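Local structure of ferritin like protein (Caulobacter vibrioides, 3HL1) at residues A[14-19]-A[71-76]; A[52-57]-A[231-236]; A[160-165]-A[182-187]; A[263-268]-A[305-310]. The protein is of uncharacterised function but belongs to the ferritin-like family of helical proteins and is classed as metal-binding. All coordinates share one frame; numbering follows the deposited sequence. Where two conformers were deposited one is given.

Contact 1: A[14-19]-A[71-76]; sequences HFQGAI and SPTLSA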
loop_
_atom_site.group_PDB
_atom_site.type_symbol
_atom_site.label_atom_id
_atom_site.label_comp_id
_atom_site.label_asym_id
_atom_site.label_seq_id
_atom_site.Cartn_x
_atom_site.Cartn_y
_atom_site.Cartn_z
ATOM N N HIS A 14 -10.380 5.503 -10.011
ATOM C CA HIS A 14 -9.262 6.038 -9.223
ATOM C C HIS A 14 -9.257 5.541 -7.768
ATOM O O HIS A 14 -8.198 5.369 -7.195
ATOM C CB HIS A 14 -9.184 7.541 -9.291
ATOM C CG HIS A 14 -8.609 8.066 -10.578
ATOM N ND1 HIS A 14 -9.327 8.105 -11.751
ATOM C CD2 HIS A 14 -7.370 8.520 -10.890
ATOM C CE1 HIS A 14 -8.568 8.591 -12.726
ATOM N NE2 HIS A 14 -7.366 8.828 -12.236
ATOM N N PHE A 15 -10.419 5.385 -7.141
ATOM C CA PHE A 15 -10.491 4.737 -5.850
ATOM C C PHE A 15 -9.869 3.326 -5.890
ATOM O O PHE A 15 -9.066 2.935 -4.988
ATOM C CB PHE A 15 -11.937 4.612 -5.340
ATOM C CG PHE A 15 -12.577 5.908 -4.909
ATOM C CD1 PHE A 15 -11.867 6.868 -4.141
ATOM C CD2 PHE A 15 -13.876 6.148 -5.187
ATOM C CE1 PHE A 15 -12.481 8.036 -3.704
ATOM C CE2 PHE A 15 -14.503 7.309 -4.758
ATOM C CZ PHE A 15 -13.797 8.267 -4.022
ATOM N N GLN A 16 -10.285 2.551 -6.869
ATOM C CA GLN A 16 -9.758 1.181 -7.068
ATOM C C GLN A 16 -8.265 1.201 -7.301
ATOM O O GLN A 16 -7.550 0.374 -6.729
ATOM C CB GLN A 16 -10.419 0.477 -8.240
ATOM C CG GLN A 16 -10.054 -1.019 -8.362
ATOM C CD GLN A 16 -10.418 -1.769 -7.135
ATOM O OE1 GLN A 16 -11.562 -1.697 -6.684
ATOM N NE2 GLN A 16 -9.464 -2.453 -6.556
ATOM N N GLY A 17 -7.786 2.191 -8.063
ATOM C CA GLY A 17 -6.382 2.323 -8.310
ATOM C C GLY A 17 -5.575 2.639 -7.070
ATOM O O GLY A 17 -4.468 2.093 -6.893
ATOM N N ALA A 18 -6.112 3.506 -6.235
ATOM C CA ALA A 18 -5.456 3.906 -4.996
ATOM C C ALA A 18 -5.396 2.711 -4.084
ATOM O O ALA A 18 -4.354 2.441 -3.497
ATOM C CB ALA A 18 -6.169 5.123 -4.336
ATOM N N ILE A 19 -6.494 1.944 -3.958
ATOM C CA ILE A 19 -6.435 0.784 -3.084
ATOM C C ILE A 19 -5.480 -0.284 -3.632
ATOM O O ILE A 19 -4.773 -0.915 -2.857
ATOM C CB ILE A 19 -7.836 0.256 -2.688
ATOM C CG1 ILE A 19 -7.772 -0.232 -1.208
ATOM C CG2 ILE A 19 -8.222 -0.770 -3.626
ATOM C CD1 ILE A 19 -9.049 -0.466 -0.564
ATOM N N SER A 71 -17.702 0.134 -3.417
ATOM C CA SER A 71 -16.971 -0.837 -2.581
ATOM C C SER A 71 -15.798 -1.384 -3.397
ATOM O O SER A 71 -15.999 -2.023 -4.414
ATOM C CB SER A 71 -17.883 -1.994 -2.151
ATOM O OG SER A 71 -18.946 -1.580 -1.343
ATOM N N PRO A 72 -14.558 -1.094 -2.984
ATOM C CA PRO A 72 -13.436 -1.672 -3.747
ATOM C C PRO A 72 -13.292 -3.199 -3.576
ATOM O O PRO A 72 -13.737 -3.804 -2.578
ATOM C CB PRO A 72 -12.200 -1.002 -3.153
ATOM C CG PRO A 72 -12.688 0.067 -2.241
ATOM C CD PRO A 72 -14.091 -0.257 -1.860
ATOM N N THR A 73 -12.607 -3.796 -4.512
ATOM C CA THR A 73 -12.345 -5.234 -4.440
ATOM C C THR A 73 -10.865 -5.440 -4.559
ATOM O O THR A 73 -10.172 -4.731 -5.262
ATOM C CB THR A 73 -13.036 -5.967 -5.603
ATOM O OG1 THR A 73 -12.629 -5.316 -6.806
ATOM C CG2 THR A 73 -14.442 -5.799 -5.529
ATOM N N LEU A 74 -10.342 -6.407 -3.846
ATOM C CA LEU A 74 -8.931 -6.652 -3.850
ATOM C C LEU A 74 -8.591 -7.968 -4.487
ATOM O O LEU A 74 -9.254 -8.975 -4.249
ATOM C CB LEU A 74 -8.403 -6.700 -2.432
ATOM C CG LEU A 74 -8.467 -5.416 -1.606
ATOM C CD1 LEU A 74 -7.931 -5.839 -0.198
ATOM C CD2 LEU A 74 -7.729 -4.272 -2.161
ATOM N N SER A 75 -7.525 -7.981 -5.248
ATOM C CA SER A 75 -6.987 -9.228 -5.763
ATOM C C SER A 75 -5.490 -9.240 -5.532
ATOM O O SER A 75 -4.897 -8.211 -5.242
ATOM C CB SER A 75 -7.377 -9.430 -7.223
ATOM O OG SER A 75 -7.088 -8.333 -7.983
ATOM N N ALA A 76 -4.874 -10.400 -5.649
ATOM C CA ALA A 76 -3.443 -10.524 -5.376
ATOM C C ALA A 76 -2.599 -9.660 -6.343
ATOM O O ALA A 76 -2.771 -9.710 -7.558
ATOM C CB ALA A 76 -3.013 -12.027 -5.392
#
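The flat carboxamide of Q16 is turned end-on to the backbone of T73, with OE1 and NE2 both directed at that residue. This pins the loop after helix 42-67 onto helix 8-35, in a chain whose family fold is the ferritin-like helical bundle. The amide accepts from T73 N and donates to T73 O, much as a peptide group could. The first bond is nearly straight. T73 N lies 3.2 Å from Q16 OE1, on a lone pair in the carbonyl plane, with 167° at the hydrogen. The second is shorter but more bent, at 2.7 Å from Q16 NE2 to T73 O and 135° at the hydrogen. T73 O sits 28° out of the amide plane.

The side chain of Q16 leaves with CG anti to the backbone N and bends at chi2, which brings its end down to the loop. Y70 and D20 hold the same amide: the hydroxyl of Y70 bonds to OE1 and OD1 of D20 accepts from NE2. Each polar atom of Q16 thus has two partners, and its rotation is well fixed.

One turn on, I19 points at the loop and crosses P72 and L74 at about right angles. I19 CD1 touches P72 CG at 4.0 Å. F284 also packs on I19 and L74, and L277 and L280 of helix 261-283 pack on L74. On the apolar side, I19 CG2 rests 3.8 Å from L74 CD2.

Contact 2: A[52-57]-A[231-236]; sequences YQEMLH and WPHFQR
H233 and Q53 carry most of this contact, with E54 adding a carboxylate. H233 lies in the first turn of helix 233-242, just after P232 at the N-cap, and points its ring at helix 42-67. H233 NE2 donates to Q53 OE1 at 2.5 Å, a short bond with 139° at the hydrogen. OE1 receives it on a lone pair, and the amide and ring planes are only 29° apart. Q53 reaches out with an extended chain beyond CG, and its CB also touches the ring edge, 3.4 Å from H233 NE2.

A water bridges Q53 OE1 and W231 O. OE1 thus has two partners, H233 and the water. R236 NE bonds to the same W231 O at 2.9 Å, from above the carbonyl plane.

E54 OE2 lies at the edge of the H233 ring, 3.2 Å from CE1, its carboxylate turned 62° from the ring. The main polar partner of E54 is T25, while E122 accepts from H233 ND1. With both ring nitrogens donating, H233 may be doubly protonated and so positively charged, and the nearby acids could favour that. H57 meets H233 tip to tip, its own nitrogens bonded to Q205 and E22.

E54 and, weakly, H57 also bond an unknown ligand, probably from crystallisation liquor, though such molecules often mark pockets. With E22 and E122, this Glu-x-x-His pair on one helix resembles the carboxylate-histidine metal centre of ferritin-like bundles.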
loop_
_atom_site.group_PDB
_atom_site.type_symbol
_atom_site.label_atom_id
_atom_site.label_comp_id
_atom_site.label_asym_id
_atom_site.label_seq_id
_atom_site.Cartn_x
_atom_site.Cartn_y
_atom_site.Cartn_z
ATOM N N TYR A 52 1.900 -1.457 8.915
ATOM C CA TYR A 52 0.666 -1.239 9.634
ATOM C C TYR A 52 -0.026 0.025 9.139
ATOM O O TYR A 52 -1.232 0.042 9.013
ATOM C CB TYR A 52 0.909 -1.134 11.154
ATOM C CG TYR A 52 1.401 -2.430 11.822
ATOM C CD1 TYR A 52 1.332 -3.676 11.172
ATOM C CD2 TYR A 52 1.917 -2.408 13.116
ATOM C CE1 TYR A 52 1.779 -4.852 11.784
ATOM C CE2 TYR A 52 2.350 -3.589 13.756
ATOM C CZ TYR A 52 2.268 -4.800 13.082
ATOM O OH TYR A 52 2.701 -5.947 13.712
ATOM N N GLN A 53 0.739 1.074 8.843
ATOM C CA GLN A 53 0.167 2.281 8.254
ATOM C C GLN A 53 -0.383 2.050 6.851
ATOM O O GLN A 53 -1.425 2.618 6.481
ATOM C CB GLN A 53 1.171 3.419 8.247
ATOM C CG GLN A 53 1.528 3.811 9.659
ATOM C CD GLN A 53 2.252 5.135 9.728
ATOM O OE1 GLN A 53 2.992 5.513 8.812
ATOM N NE2 GLN A 53 2.034 5.848 10.812
ATOM N N GLU A 54 0.274 1.210 6.069
ATOM C CA GLU A 54 -0.271 0.902 4.725
ATOM C C GLU A 54 -1.623 0.238 4.826
ATOM O O GLU A 54 -2.501 0.533 4.040
ATOM C CB GLU A 54 0.690 0.020 3.905
ATOM C CG GLU A 54 1.965 0.701 3.517
ATOM C CD GLU A 54 1.709 1.916 2.601
ATOM O OE1 GLU A 54 1.324 1.745 1.441
ATOM O OE2 GLU A 54 1.883 3.041 3.050
HETATM N N MSE A 55 -1.775 -0.686 5.773
HETATM C CA MSE A 55 -3.041 -1.395 6.000
HETATM C C MSE A 55 -4.141 -0.421 6.371
HETATM O O MSE A 55 -5.247 -0.480 5.827
HETATM C CB MSE A 55 -2.860 -2.444 7.100
HETATM C CG MSE A 55 -1.984 -3.606 6.657
HETATM SE SE MSE A 55 -1.402 -4.673 8.186
HETATM C CE MSE A 55 -0.240 -5.799 7.301
ATOM N N LEU A 56 -3.826 0.493 7.278
ATOM C CA LEU A 56 -4.710 1.599 7.601
ATOM C C LEU A 56 -5.078 2.407 6.352
ATOM O O LEU A 56 -6.256 2.724 6.178
ATOM C CB LEU A 56 -4.097 2.515 8.689
ATOM C CG LEU A 56 -4.877 3.810 8.919
ATOM C CD1 LEU A 56 -6.204 3.438 9.576
ATOM C CD2 LEU A 56 -4.122 4.894 9.701
ATOM N N HIS A 57 -4.104 2.707 5.477
ATOM C CA HIS A 57 -4.395 3.455 4.266
ATOM C C HIS A 57 -5.421 2.731 3.434
ATOM O O HIS A 57 -6.339 3.375 2.905
ATOM C CB HIS A 57 -3.162 3.771 3.412
ATOM C CG HIS A 57 -2.137 4.603 4.104
ATOM N ND1 HIS A 57 -0.883 4.828 3.571
ATOM C CD2 HIS A 57 -2.150 5.197 5.317
ATOM C CE1 HIS A 57 -0.179 5.544 4.431
ATOM N NE2 HIS A 57 -0.919 5.777 5.498
ATOM N N TRP A 231 7.121 10.317 11.887
ATOM C CA TRP A 231 8.188 10.177 10.894
ATOM C C TRP A 231 7.674 9.530 9.590
ATOM O O TRP A 231 7.277 8.357 9.591
ATOM C CB TRP A 231 9.322 9.370 11.521
ATOM C CG TRP A 231 10.670 9.641 10.948
ATOM C CD1 TRP A 231 11.055 10.719 10.186
ATOM C CD2 TRP A 231 11.842 8.840 11.133
ATOM N NE1 TRP A 231 12.385 10.613 9.868
ATOM C CE2 TRP A 231 12.895 9.472 10.438
ATOM C CE3 TRP A 231 12.103 7.638 11.809
ATOM C CZ2 TRP A 231 14.193 8.943 10.399
ATOM C CZ3 TRP A 231 13.396 7.116 11.772
ATOM C CH2 TRP A 231 14.421 7.770 11.070
ATOM N N PRO A 232 7.662 10.306 8.479
ATOM C CA PRO A 232 7.005 9.758 7.276
ATOM C C PRO A 232 7.766 8.574 6.662
ATOM O O PRO A 232 8.930 8.360 6.974
ATOM C CB PRO A 232 6.915 10.963 6.315
ATOM C CG PRO A 232 7.334 12.154 7.120
ATOM C CD PRO A 232 8.191 11.659 8.230
ATOM N N HIS A 233 7.072 7.783 5.835
ATOM C CA HIS A 233 7.651 6.550 5.272
ATOM C C HIS A 233 8.909 6.859 4.427
ATOM O O HIS A 233 9.949 6.165 4.503
ATOM C CB HIS A 233 6.617 5.818 4.410
ATOM C CG HIS A 233 5.465 5.246 5.183
ATOM N ND1 HIS A 233 4.484 4.468 4.590
ATOM C CD2 HIS A 233 5.120 5.357 6.493
ATOM C CE1 HIS A 233 3.602 4.105 5.503
ATOM N NE2 HIS A 233 3.942 4.659 6.661
ATOM N N PHE A 234 8.826 7.917 3.620
ATOM C CA PHE A 234 9.963 8.277 2.776
ATOM C C PHE A 234 11.199 8.494 3.642
ATOM O O PHE A 234 12.244 7.866 3.432
ATOM C CB PHE A 234 9.700 9.525 1.940
ATOM C CG PHE A 234 10.849 9.861 1.052
ATOM C CD1 PHE A 234 11.184 9.020 -0.014
ATOM C CD2 PHE A 234 11.645 10.962 1.292
ATOM C CE1 PHE A 234 12.264 9.285 -0.824
ATOM C CE2 PHE A 234 12.715 11.226 0.472
ATOM C CZ PHE A 234 13.027 10.385 -0.587
ATOM N N GLN A 235 11.070 9.364 4.635
ATOM C CA GLN A 235 12.198 9.665 5.512
ATOM C C GLN A 235 12.728 8.401 6.218
ATOM O O GLN A 235 13.928 8.144 6.217
ATOM C CB GLN A 235 11.787 10.765 6.484
ATOM C CG GLN A 235 11.836 12.182 5.853
ATOM C CD GLN A 235 10.480 12.706 5.303
ATOM O OE1 GLN A 235 9.774 12.026 4.542
ATOM N NE2 GLN A 235 10.142 13.950 5.675
ATOM N N ARG A 236 11.832 7.600 6.776
ATOM C CA ARG A 236 12.190 6.314 7.396
ATOM C C ARG A 236 13.063 5.444 6.498
ATOM O O ARG A 236 14.079 4.898 6.928
ATOM C CB ARG A 236 10.922 5.471 7.650
ATOM C CG ARG A 236 10.024 5.894 8.772
ATOM C CD ARG A 236 8.819 4.951 8.735
ATOM N NE ARG A 236 7.709 5.443 9.533
ATOM C CZ ARG A 236 7.344 4.955 10.709
ATOM N NH1 ARG A 236 7.977 3.922 11.259
ATOM N NH2 ARG A 236 6.316 5.507 11.336
HETATM O O HOH W 1 4.570 7.788 9.083
#

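Contact 3: A[160-165]-A[182-187]; sequences GHVRGN and LTVTES
Two backbone N-H groups of the 160-165 loop make the main bonds. N165 N donates to V184 O at 2.8 Å, on a lone pair and with 161° at the hydrogen. G164 N donates to the side chain of S187, 2.9 Å from its OG. That hydroxyl stands anti to its own carbonyl carbon, which aims it at G164. A water donates to R163 O and to V184 O, so V184 O takes a second bond beside that from N165.

G164 packs closely against T185 and E186. G164 CA makes a CH···O contact of 3.5 Å with T185 O. Having no side chain, G164 comes this close to T185 O. N165 follows in a left-handed helical conformation, and its amide crosses T185 obliquely, N165 OD1 3.6 Å from T185 CG2.

On the buried side V162 CG1 meets V184 CG1 at 4.0 Å, the two side chains crossing at about a right angle. Both valines also pack on A67, at the end of helix 42-67. Q194 of helix 188-207 holds T185 N and E186 N. The contact thus ties together two parts of the linker between helix 144-157 and helix 188-207, close to the end of helix 42-67.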
loop_
_atom_site.group_PDB
_atom_site.type_symbol
_atom_site.label_atom_id
_atom_site.label_comp_id
_atom_site.label_asym_id
_atom_site.label_seq_id
_atom_site.Cartn_x
_atom_site.Cartn_y
_atom_site.Cartn_z
ATOM N N GLY A 160 -21.613 15.571 -4.016
ATOM C CA GLY A 160 -23.027 15.288 -3.922
ATOM C C GLY A 160 -23.387 13.847 -3.742
ATOM O O GLY A 160 -24.469 13.541 -3.254
ATOM N N HIS A 161 -22.485 12.942 -4.131
ATOM C CA HIS A 161 -22.681 11.523 -3.970
ATOM C C HIS A 161 -22.331 10.999 -2.591
ATOM O O HIS A 161 -22.593 9.821 -2.311
ATOM C CB HIS A 161 -21.848 10.778 -5.005
ATOM C CG HIS A 161 -22.402 10.869 -6.379
ATOM N ND1 HIS A 161 -21.934 11.781 -7.298
ATOM C CD2 HIS A 161 -23.402 10.180 -6.992
ATOM C CE1 HIS A 161 -22.608 11.638 -8.428
ATOM N NE2 HIS A 161 -23.519 10.694 -8.264
ATOM N N VAL A 162 -21.703 11.821 -1.749
ATOM C CA VAL A 162 -21.300 11.349 -0.422
ATOM C C VAL A 162 -22.492 11.085 0.475
ATOM O O VAL A 162 -23.352 11.943 0.655
ATOM C CB VAL A 162 -20.344 12.277 0.259
ATOM C CG1 VAL A 162 -20.060 11.715 1.682
ATOM C CG2 VAL A 162 -19.067 12.448 -0.616
ATOM N N ARG A 163 -22.540 9.875 0.994
ATOM C CA ARG A 163 -23.536 9.443 1.977
ATOM C C ARG A 163 -22.827 8.980 3.245
ATOM O O ARG A 163 -21.839 8.219 3.195
ATOM C CB ARG A 163 -24.388 8.318 1.396
ATOM C CG ARG A 163 -25.388 8.796 0.376
ATOM C CD ARG A 163 -26.027 7.625 -0.318
ATOM N NE ARG A 163 -27.198 7.924 -1.147
ATOM C CZ ARG A 163 -27.181 8.235 -2.451
ATOM N NH1 ARG A 163 -26.040 8.415 -3.123
ATOM N NH2 ARG A 163 -28.331 8.436 -3.075
ATOM N N GLY A 164 -23.322 9.427 4.403
ATOM C CA GLY A 164 -22.691 9.077 5.671
ATOM C C GLY A 164 -22.993 7.692 6.142
ATOM O O GLY A 164 -24.042 7.132 5.816
ATOM N N ASN A 165 -22.058 7.112 6.887
ATOM C CA ASN A 165 -22.247 5.781 7.499
ATOM C C ASN A 165 -22.499 4.659 6.514
ATOM O O ASN A 165 -23.187 3.694 6.810
ATOM C CB ASN A 165 -23.368 5.849 8.552
ATOM C CG ASN A 165 -23.014 6.773 9.680
ATOM O OD1 ASN A 165 -21.904 6.707 10.208
ATOM N ND2 ASN A 165 -23.930 7.660 10.033
ATOM N N LEU A 182 -12.198 6.720 11.988
ATOM C CA LEU A 182 -11.657 7.344 10.814
ATOM C C LEU A 182 -12.553 6.881 9.657
ATOM O O LEU A 182 -12.184 6.062 8.789
ATOM C CB LEU A 182 -10.202 6.992 10.679
ATOM C CG LEU A 182 -9.228 7.627 11.680
ATOM C CD1 LEU A 182 -7.849 7.141 11.353
ATOM C CD2 LEU A 182 -9.255 9.155 11.663
ATOM N N THR A 183 -13.768 7.393 9.736
ATOM C CA THR A 183 -14.851 7.032 8.854
ATOM C C THR A 183 -15.597 8.277 8.423
ATOM O O THR A 183 -15.493 9.348 9.025
ATOM C CB THR A 183 -15.868 6.116 9.560
ATOM O OG1 THR A 183 -16.451 6.837 10.629
ATOM C CG2 THR A 183 -15.226 4.882 10.122
ATOM N N VAL A 184 -16.407 8.114 7.395
ATOM C CA VAL A 184 -17.255 9.169 6.912
ATOM C C VAL A 184 -18.654 8.923 7.458
ATOM O O VAL A 184 -19.366 7.990 7.048
ATOM C CB VAL A 184 -17.204 9.239 5.375
ATOM C CG1 VAL A 184 -18.152 10.320 4.855
ATOM C CG2 VAL A 184 -15.718 9.492 4.913
ATOM N N THR A 185 -19.036 9.772 8.413
ATOM C CA THR A 185 -20.310 9.632 9.112
ATOM C C THR A 185 -21.364 10.615 8.618
ATOM O O THR A 185 -22.525 10.460 8.928
ATOM C CB THR A 185 -20.147 9.872 10.617
ATOM O OG1 THR A 185 -19.627 11.191 10.823
ATOM C CG2 THR A 185 -19.200 8.855 11.218
ATOM N N GLU A 186 -20.960 11.645 7.877
ATOM C CA GLU A 186 -21.885 12.660 7.374
ATOM C C GLU A 186 -22.024 12.621 5.848
ATOM O O GLU A 186 -21.146 12.143 5.136
ATOM C CB GLU A 186 -21.412 14.062 7.735
ATOM C CG GLU A 186 -21.073 14.301 9.177
ATOM C CD GLU A 186 -22.281 14.245 10.068
ATOM O OE1 GLU A 186 -23.328 14.780 9.644
ATOM O OE2 GLU A 186 -22.183 13.682 11.191
ATOM N N SER A 187 -23.139 13.161 5.353
ATOM C CA SER A 187 -23.414 13.167 3.938
ATOM C C SER A 187 -23.019 14.471 3.288
ATOM O O SER A 187 -22.703 15.468 3.958
ATOM C CB SER A 187 -24.866 12.897 3.667
ATOM O OG SER A 187 -25.252 11.632 4.198
HETATM O O HOH W 2 -19.984 6.906 4.585
#

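Contact 4: A[263-268]-A[305-310]; sequences AEAQAR and LSCWKL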
loop_
_atom_site.group_PDB
_atom_site.type_symbol
_atom_site.label_atom_id
_atom_site.label_comp_id
_atom_site.label_asym_id
_atom_site.label_seq_id
_atom_site.Cartn_x
_atom_site.Cartn_y
_atom_site.Cartn_z
ATOM N N ALA A 263 8.678 -24.749 -1.180
ATOM C CA ALA A 263 7.579 -24.597 -2.133
ATOM C C ALA A 263 6.238 -24.705 -1.413
ATOM O O ALA A 263 5.327 -23.983 -1.702
ATOM C CB ALA A 263 7.664 -25.652 -3.226
ATOM N N GLU A 264 6.127 -25.678 -0.514
ATOM C CA GLU A 264 4.925 -25.872 0.267
ATOM C C GLU A 264 4.659 -24.732 1.210
ATOM O O GLU A 264 3.501 -24.379 1.415
ATOM C CB GLU A 264 4.983 -27.195 1.024
ATOM C CG GLU A 264 4.990 -28.395 0.081
ATOM C CD GLU A 264 5.016 -29.715 0.764
ATOM O OE1 GLU A 264 4.980 -29.745 1.999
ATOM O OE2 GLU A 264 5.136 -30.747 0.054
ATOM N N ALA A 265 5.710 -24.085 1.712
ATOM C CA ALA A 265 5.582 -22.848 2.492
ATOM C C ALA A 265 5.000 -21.720 1.631
ATOM O O ALA A 265 4.082 -20.989 2.065
ATOM C CB ALA A 265 6.969 -22.446 3.132
ATOM N N GLN A 266 5.518 -21.560 0.419
ATOM C CA GLN A 266 4.924 -20.650 -0.528
ATOM C C GLN A 266 3.467 -20.962 -0.782
ATOM O O GLN A 266 2.656 -20.059 -0.871
ATOM C CB GLN A 266 5.711 -20.632 -1.847
ATOM C CG GLN A 266 7.065 -20.009 -1.741
ATOM C CD GLN A 266 7.873 -20.086 -3.038
ATOM O OE1 GLN A 266 7.680 -20.983 -3.870
ATOM N NE2 GLN A 266 8.738 -19.103 -3.244
ATOM N N ALA A 267 3.139 -22.237 -0.997
ATOM C CA ALA A 267 1.775 -22.585 -1.328
ATOM C C ALA A 267 0.844 -22.207 -0.194
ATOM O O ALA A 267 -0.265 -21.750 -0.440
ATOM C CB ALA A 267 1.629 -24.035 -1.650
ATOM N N ARG A 268 1.290 -22.439 1.043
ATOM C CA ARG A 268 0.484 -22.067 2.205
ATOM C C ARG A 268 0.241 -20.546 2.275
ATOM O O ARG A 268 -0.877 -20.086 2.554
ATOM C CB ARG A 268 1.114 -22.619 3.455
ATOM C CG ARG A 268 0.621 -21.980 4.668
ATOM C CD ARG A 268 1.230 -22.547 5.891
ATOM N NE ARG A 268 0.410 -22.020 6.961
ATOM C CZ ARG A 268 -0.528 -22.683 7.622
ATOM N NH1 ARG A 268 -0.744 -23.994 7.414
ATOM N NH2 ARG A 268 -1.224 -22.017 8.549
ATOM N N LEU A 305 7.339 -15.438 7.295
ATOM C CA LEU A 305 8.591 -15.789 7.992
ATOM C C LEU A 305 9.001 -17.226 7.703
ATOM O O LEU A 305 10.172 -17.548 7.521
ATOM C CB LEU A 305 8.444 -15.613 9.490
ATOM C CG LEU A 305 9.634 -15.965 10.375
ATOM C CD1 LEU A 305 10.870 -15.198 9.962
ATOM C CD2 LEU A 305 9.270 -15.656 11.810
ATOM N N SER A 306 8.021 -18.098 7.639
ATOM C CA SER A 306 8.322 -19.501 7.450
ATOM C C SER A 306 8.932 -19.752 6.061
ATOM O O SER A 306 9.893 -20.518 5.942
ATOM C CB SER A 306 7.093 -20.362 7.733
ATOM O OG SER A 306 7.304 -21.620 7.150
ATOM N N CYS A 307 8.480 -19.039 5.031
ATOM C CA CYS A 307 9.128 -19.082 3.715
ATOM C C CYS A 307 10.596 -18.743 3.793
ATOM O O CYS A 307 11.446 -19.512 3.352
ATOM C CB CYS A 307 8.451 -18.143 2.716
ATOM S SG CYS A 307 6.797 -18.649 2.190
ATOM N N TRP A 308 10.917 -17.590 4.383
ATOM C CA TRP A 308 12.293 -17.175 4.529
ATOM C C TRP A 308 13.163 -18.156 5.302
ATOM O O TRP A 308 14.298 -18.466 4.882
ATOM C CB TRP A 308 12.358 -15.808 5.217
ATOM C CG TRP A 308 12.113 -14.657 4.317
ATOM C CD1 TRP A 308 11.192 -13.694 4.502
ATOM C CD2 TRP A 308 12.851 -14.303 3.159
ATOM N NE1 TRP A 308 11.311 -12.723 3.527
ATOM C CE2 TRP A 308 12.308 -13.093 2.673
ATOM C CE3 TRP A 308 13.908 -14.889 2.461
ATOM C CZ2 TRP A 308 12.785 -12.469 1.538
ATOM C CZ3 TRP A 308 14.404 -14.249 1.325
ATOM C CH2 TRP A 308 13.845 -13.062 0.872
ATOM N N LYS A 309 12.659 -18.620 6.439
ATOM C CA LYS A 309 13.374 -19.611 7.201
ATOM C C LYS A 309 13.674 -20.891 6.405
ATOM O O LYS A 309 14.693 -21.527 6.660
ATOM C CB LYS A 309 12.599 -19.973 8.443
ATOM C CG LYS A 309 12.717 -18.943 9.562
ATOM C CD LYS A 309 11.774 -19.342 10.692
ATOM C CE LYS A 309 12.282 -19.123 12.065
ATOM N NZ LYS A 309 13.328 -18.089 12.214
ATOM N N LEU A 310 12.792 -21.270 5.486
ATOM C CA LEU A 310 13.003 -22.426 4.614
ATOM C C LEU A 310 13.794 -22.138 3.349
ATOM O O LEU A 310 13.978 -23.027 2.532
ATOM C CB LEU A 310 11.676 -23.127 4.287
ATOM C CG LEU A 310 11.000 -23.751 5.501
ATOM C CD1 LEU A 310 9.532 -24.032 5.328
ATOM C CD2 LEU A 310 11.760 -25.005 6.011
#
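A265 and C307 form the tight part of this contact. Their CA atoms come within 5.3 Å, the closest CA pair across the contact. The small CB of A265 points toward the other helix. C307 SG, anti to its own carbonyl carbon (chi1 -70°), lies alongside the backbone of the facing helix, 3.6 Å from A265 O. C307 SG is also 3.9 Å from A265 CB and 4.2 Å from Q266 CG. It therefore sits in the notch between A265 and Q266.

The motif is an antiparallel helix pair, 261-283 and 292-309, joined by a short connection. The axes of the short segments run at 167° and come within 8.7 Å of each other. An alanine and a cysteine at the interface suit that closeness.

Q266, on the buried side, is extended beyond CG. Its NE2 bonds to the carbonyls of V313 and T254, which link the pair to the C-terminal tail and to the loop before helix 261-283.

The other side is sparser and more open to solvent, with little buried area and one close methyl-to-methyl touch. Here S306 OG approaches A265 CB only at 4.1 Å. L310, just past the helix end and exposed, points toward A265 and sets its CD1 3.7 Å from A265 CB. R268 leaves this edge to form a salt bridge with D303.

How the contacts relate
Contact 2 lies nearest the middle of the chain, its centre about 9 Å away, and is the one that reaches the bound unknown ligand, probably from the crystallisation liquor, through E54 and H57. Contact 1 is about 19 Å from it, centre to centre. The two are tied by helices 8-35 and 42-67: contact 1 uses the first and the loop after the second, while E22 and T25 of the first bond to contact 2. Contact 3 is peripheral, 25 Å from contact 2 between centres, and packs near the end of helix 42-67. Contact 4 lies across the chain's centre from contact 3, about 42 Å between centres. Its helix 261-283 also packs on L74 of contact 1.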